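Local coordinates for TRAP dicarboxylate ABC transporter, substrate-binding protein (Roseobacter denitrificans, PDB 4OVQ) that binds beta-D-glucuronate as the periplasmic solute-binding protein of a TRAP transporter, probably delivering the sugar acid to its membrane partners, at residues Pro112-Phe115 against Arg116-Gly120; Val40-Asp43 against Lys44-Glu47. One frame throughout, in Å; residues are numbered along the deposited sequence.

Interaction 1: residues Pro112-Phe115 against Arg116-Gly120; sequences PHMF and RVLDG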
loop_
_atom_site.group_PDB
_atom_site.type_symbol
_atom_site.label_atom_id
_atom_site.label_comp_id
_atom_site.label_asym_id
_atom_site.label_seq_id
_atom_site.Cartn_x
_atom_site.Cartn_y
_atom_site.Cartn_z
ATOM N N PRO A 112 3.040 10.705 -9.094
ATOM C CA PRO A 112 2.737 12.129 -8.926
ATOM C C PRO A 112 1.259 12.433 -9.109
ATOM O O PRO A 112 0.718 13.265 -8.379
ATOM C CB PRO A 112 3.582 12.781 -10.021
ATOM C CG PRO A 112 4.796 11.914 -10.063
ATOM C CD PRO A 112 4.216 10.503 -9.956
ATOM N N HIS A 113 0.614 11.762 -10.061
ATOM C CA HIS A 113 -0.832 11.891 -10.240
ATOM C C HIS A 113 -1.613 11.517 -8.969
ATOM O O HIS A 113 -2.520 12.238 -8.562
ATOM C CB HIS A 113 -1.295 11.017 -11.399
ATOM C CG HIS A 113 -2.755 11.137 -11.703
ATOM N ND1 HIS A 113 -3.572 10.046 -11.885
ATOM C CD2 HIS A 113 -3.544 12.224 -11.872
ATOM C CE1 HIS A 113 -4.803 10.450 -12.136
ATOM N NE2 HIS A 113 -4.813 11.769 -12.138
HETATM N N MSE A 114 -1.265 10.390 -8.347
HETATM C CA MSE A 114 -1.933 9.953 -7.118
HETATM C C MSE A 114 -1.903 11.046 -6.056
HETATM O O MSE A 114 -2.911 11.317 -5.399
HETATM C CB MSE A 114 -1.263 8.675 -6.578
HETATM C CG MSE A 114 -1.657 8.225 -5.114
HETATM SE SE MSE A 114 -0.518 6.711 -4.634
HETATM C CE MSE A 114 0.856 7.761 -3.681
ATOM N N PHE A 115 -0.740 11.639 -5.853
ATOM C CA PHE A 115 -0.596 12.599 -4.781
ATOM C C PHE A 115 -1.431 13.825 -5.110
ATOM O O PHE A 115 -2.068 14.383 -4.226
ATOM C CB PHE A 115 0.871 12.934 -4.531
ATOM C CG PHE A 115 1.572 11.955 -3.614
ATOM C CD1 PHE A 115 1.232 11.887 -2.269
ATOM C CD2 PHE A 115 2.569 11.129 -4.087
ATOM C CE1 PHE A 115 1.871 11.008 -1.415
ATOM C CE2 PHE A 115 3.216 10.246 -3.233
ATOM C CZ PHE A 115 2.871 10.199 -1.896
ATOM N N ARG A 116 -1.464 14.205 -6.387
ATOM C CA ARG A 116 -2.318 15.316 -6.817
ATOM C C ARG A 116 -3.773 15.004 -6.480
ATOM O O ARG A 116 -4.489 15.832 -5.938
ATOM C CB ARG A 116 -2.133 15.627 -8.309
ATOM C CG ARG A 116 -0.817 16.348 -8.606
ATOM C CD ARG A 116 -0.795 17.034 -9.969
ATOM N NE ARG A 116 -0.964 16.084 -11.064
ATOM C CZ ARG A 116 0.016 15.351 -11.585
ATOM N NH1 ARG A 116 1.257 15.437 -11.117
ATOM N NH2 ARG A 116 -0.250 14.519 -12.573
ATOM N N VAL A 117 -4.187 13.771 -6.738
ATOM C CA VAL A 117 -5.536 13.337 -6.411
ATOM C C VAL A 117 -5.808 13.336 -4.905
ATOM O O VAL A 117 -6.899 13.717 -4.458
ATOM C CB VAL A 117 -5.799 11.944 -6.989
ATOM C CG1 VAL A 117 -7.097 11.399 -6.474
ATOM C CG2 VAL A 117 -5.809 12.007 -8.517
ATOM N N LEU A 118 -4.820 12.913 -4.114
ATOM C CA LEU A 118 -4.976 12.842 -2.658
ATOM C C LEU A 118 -4.985 14.196 -1.944
ATOM O O LEU A 118 -5.539 14.303 -0.846
ATOM C CB LEU A 118 -3.858 12.000 -2.038
ATOM C CG LEU A 118 -3.917 10.503 -2.305
ATOM C CD1 LEU A 118 -2.698 9.823 -1.691
ATOM C CD2 LEU A 118 -5.181 9.900 -1.738
ATOM N N ASP A 119 -4.349 15.202 -2.529
ATOM C CA ASP A 119 -4.314 16.522 -1.906
ATOM C C ASP A 119 -5.561 17.308 -2.304
ATOM O O ASP A 119 -5.784 18.419 -1.829
ATOM C CB ASP A 119 -3.037 17.289 -2.274
ATOM C CG ASP A 119 -1.794 16.748 -1.564
ATOM O OD1 ASP A 119 -1.933 15.988 -0.567
ATOM O OD2 ASP A 119 -0.671 17.089 -2.006
ATOM N N GLY A 120 -6.379 16.707 -3.164
ATOM C CA GLY A 120 -7.647 17.292 -3.553
ATOM C C GLY A 120 -8.844 16.619 -2.909
ATOM O O GLY A 120 -8.739 16.020 -1.835
#
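Four i to i+4 backbone hydrogen bonds join Pro112-Phe115 to Arg116-Gly120 as the closing turns of helix 111-118, from Arg116 N to Pro112 O (3.1 Å) through to Asp119 N, which donates to Phe115 O at 3.0 Å. Beyond them Gly120 takes the N-cap position of the helix that follows.

The aromatic contact is a CH-pi one: Val117 CG2 sits over one face of the His113 imidazole, 4.0 Å from the ring centroid. With CG anti to the backbone N (chi1 -177°), the ring is carried to where that methyl meets it. Both ring nitrogens have partners, NE2 at Thr324 O and ND1 at Lys109 N; an alanine here would probably leave Thr324 O and Lys109 N without their imidazole mate and uncover the Val117 methyl.

Among the charged groups, the Arg116 chain bends at chi3 (-61°) and folds back, laying one guanidinium face over Pro112 O and His113 CA, while NH2 forms a salt bridge with the C-terminal carboxylate of Glu325.

Apolar packing brings Met114 CG (selenomethionine) to 3.9 Å from Leu118 CD1. This buried side of the helix rests against strand 135-141, where Trp140 receives Phe115 and Leu118, and against the loop at Ile231 and Pro233.

Interaction 2: residues Val40-Asp43 against Lys44-Glu47; sequences VAMD and KFAE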
loop_
_atom_site.group_PDB
_atom_site.type_symbol
_atom_site.label_atom_id
_atom_site.label_comp_id
_atom_site.label_asym_id
_atom_site.label_seq_id
_atom_site.Cartn_x
_atom_site.Cartn_y
_atom_site.Cartn_z
ATOM N N VAL A 40 12.095 4.049 8.805
ATOM C CA VAL A 40 12.880 5.220 9.231
ATOM C C VAL A 40 11.912 6.378 9.451
ATOM O O VAL A 40 12.008 7.136 10.446
ATOM C CB VAL A 40 13.897 5.554 8.174
ATOM C CG1 VAL A 40 14.611 6.864 8.513
ATOM C CG2 VAL A 40 14.932 4.430 8.054
ATOM N N ALA A 41 10.929 6.494 8.576
ATOM C CA ALA A 41 9.961 7.601 8.685
ATOM C C ALA A 41 9.007 7.452 9.883
ATOM O O ALA A 41 8.618 8.457 10.479
ATOM C CB ALA A 41 9.167 7.769 7.380
HETATM N N MSE A 42 8.576 6.232 10.208
HETATM C CA MSE A 42 7.764 6.069 11.388
HETATM C C MSE A 42 8.564 6.325 12.671
HETATM O O MSE A 42 8.010 6.814 13.649
HETATM C CB MSE A 42 7.078 4.667 11.390
HETATM C CG MSE A 42 6.003 4.512 10.316
HETATM SE SE MSE A 42 4.492 5.721 10.592
HETATM C CE MSE A 42 3.657 4.703 12.043
ATOM N N ASP A 43 9.844 5.967 12.665
ATOM C CA ASP A 43 10.723 6.336 13.783
ATOM C C ASP A 43 10.738 7.853 13.905
ATOM O O ASP A 43 10.656 8.408 15.007
ATOM C CB ASP A 43 12.150 5.769 13.612
ATOM C CG ASP A 43 12.232 4.284 13.944
ATOM O OD1 ASP A 43 11.343 3.821 14.688
ATOM O OD2 ASP A 43 13.162 3.614 13.442
ATOM N N LYS A 44 10.802 8.519 12.772
ATOM C CA LYS A 44 10.800 9.978 12.776
ATOM C C LYS A 44 9.477 10.556 13.287
ATOM O O LYS A 44 9.457 11.565 14.027
ATOM C CB LYS A 44 11.157 10.511 11.391
ATOM C CG LYS A 44 11.337 12.054 11.357
ATOM C CD LYS A 44 12.470 12.576 12.285
ATOM C CE LYS A 44 13.809 11.910 11.995
ATOM N NZ LYS A 44 14.982 12.595 12.689
ATOM N N PHE A 45 8.363 9.940 12.894
ATOM C CA PHE A 45 7.070 10.311 13.417
ATOM C C PHE A 45 7.063 10.182 14.933
ATOM O O PHE A 45 6.658 11.112 15.641
ATOM C CB PHE A 45 5.978 9.479 12.775
ATOM C CG PHE A 45 4.599 9.671 13.394
ATOM C CD1 PHE A 45 3.995 10.948 13.461
ATOM C CD2 PHE A 45 3.899 8.584 13.890
ATOM C CE1 PHE A 45 2.721 11.116 14.000
ATOM C CE2 PHE A 45 2.612 8.736 14.435
ATOM C CZ PHE A 45 2.011 10.002 14.487
ATOM N N ALA A 46 7.574 9.069 15.447
ATOM C CA ALA A 46 7.607 8.885 16.897
ATOM C C ALA A 46 8.498 9.950 17.557
ATOM O O ALA A 46 8.116 10.533 18.545
ATOM C CB ALA A 46 8.073 7.469 17.249
ATOM N N GLU A 47 9.653 10.221 16.982
ATOM C CA GLU A 47 10.545 11.256 17.504
ATOM C C GLU A 47 9.887 12.639 17.500
ATOM O O GLU A 47 9.886 13.337 18.511
ATOM C CB GLU A 47 11.794 11.299 16.668
ATOM C CG GLU A 47 12.759 12.313 17.205
ATOM C CD GLU A 47 14.007 12.381 16.387
ATOM O OE1 GLU A 47 13.991 11.979 15.218
ATOM O OE2 GLU A 47 15.038 12.837 16.891
#
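Lys44 opens the second half of this two-turn piece of helix 37-52, its N donating to Val40 O at 3.0 Å. Its CB packs 3.4 Å from Ala41 O, and the chain then bends at chi2 and chi3 (61° and 55°), which brings NZ round to Glu47, one turn further on.

Phe45 N bonds to Ala41 O at 2.8 Å, and Ser261 of helix 248-282 gives that same carbonyl oxygen a second partner. With CG set opposite the backbone N (chi1 172°), the Phe45 ring lies on the buried side beside Met42, a selenomethionine. Met42 CE comes within 4.3 Å of Phe45 CD2, and SE stands 5.4 Å from the ring centroid, an oblique Met-aromatic contact. Leu59, Ile84 and Leu138, from three strands of the sheet, also touch the Phe45 side chain.

Ala46 N continues the i to i+4 series to Met42 O, and its small CB packs near Asp43 O and against Leu59.

Glu47 N bonds to Asp43 O at 2.9 Å. Its extended side chain presents OE1 to Lys44 NZ at 2.8 Å, a salt bridge in which OE1 is met on its syn side, somewhat out of the carboxylate plane. Asp43 turns its own carboxylate to His63.

The helix is thus amphipathic: selenium, methyl and ring face the sheet within a beta-alpha-beta unit, whereas the i to i+3 ion pair probably steadies the more exposed side.

Overall arrangement
From the N terminus, the chain passes through strand 25-29 into helix 37-52, where interaction 2 lies, and returns through strand 58-62. Interaction 1 comes later, in helix 111-118, before the chain enters helix 121-132 and strand 135-141. Each contact closes just one or two helical turns; the two follow in series, neither nesting nor crossing. Their nearest atoms are about 11 Å apart, yet both helices pack on strand 135-141, at Tyr141 and Leu138 for interaction 2 and at Trp140 for interaction 1, and both meet helix 248-282. The side chains of Met42 and Met114 each lie about 8 Å from that of Glu234, which binds the glucuronate.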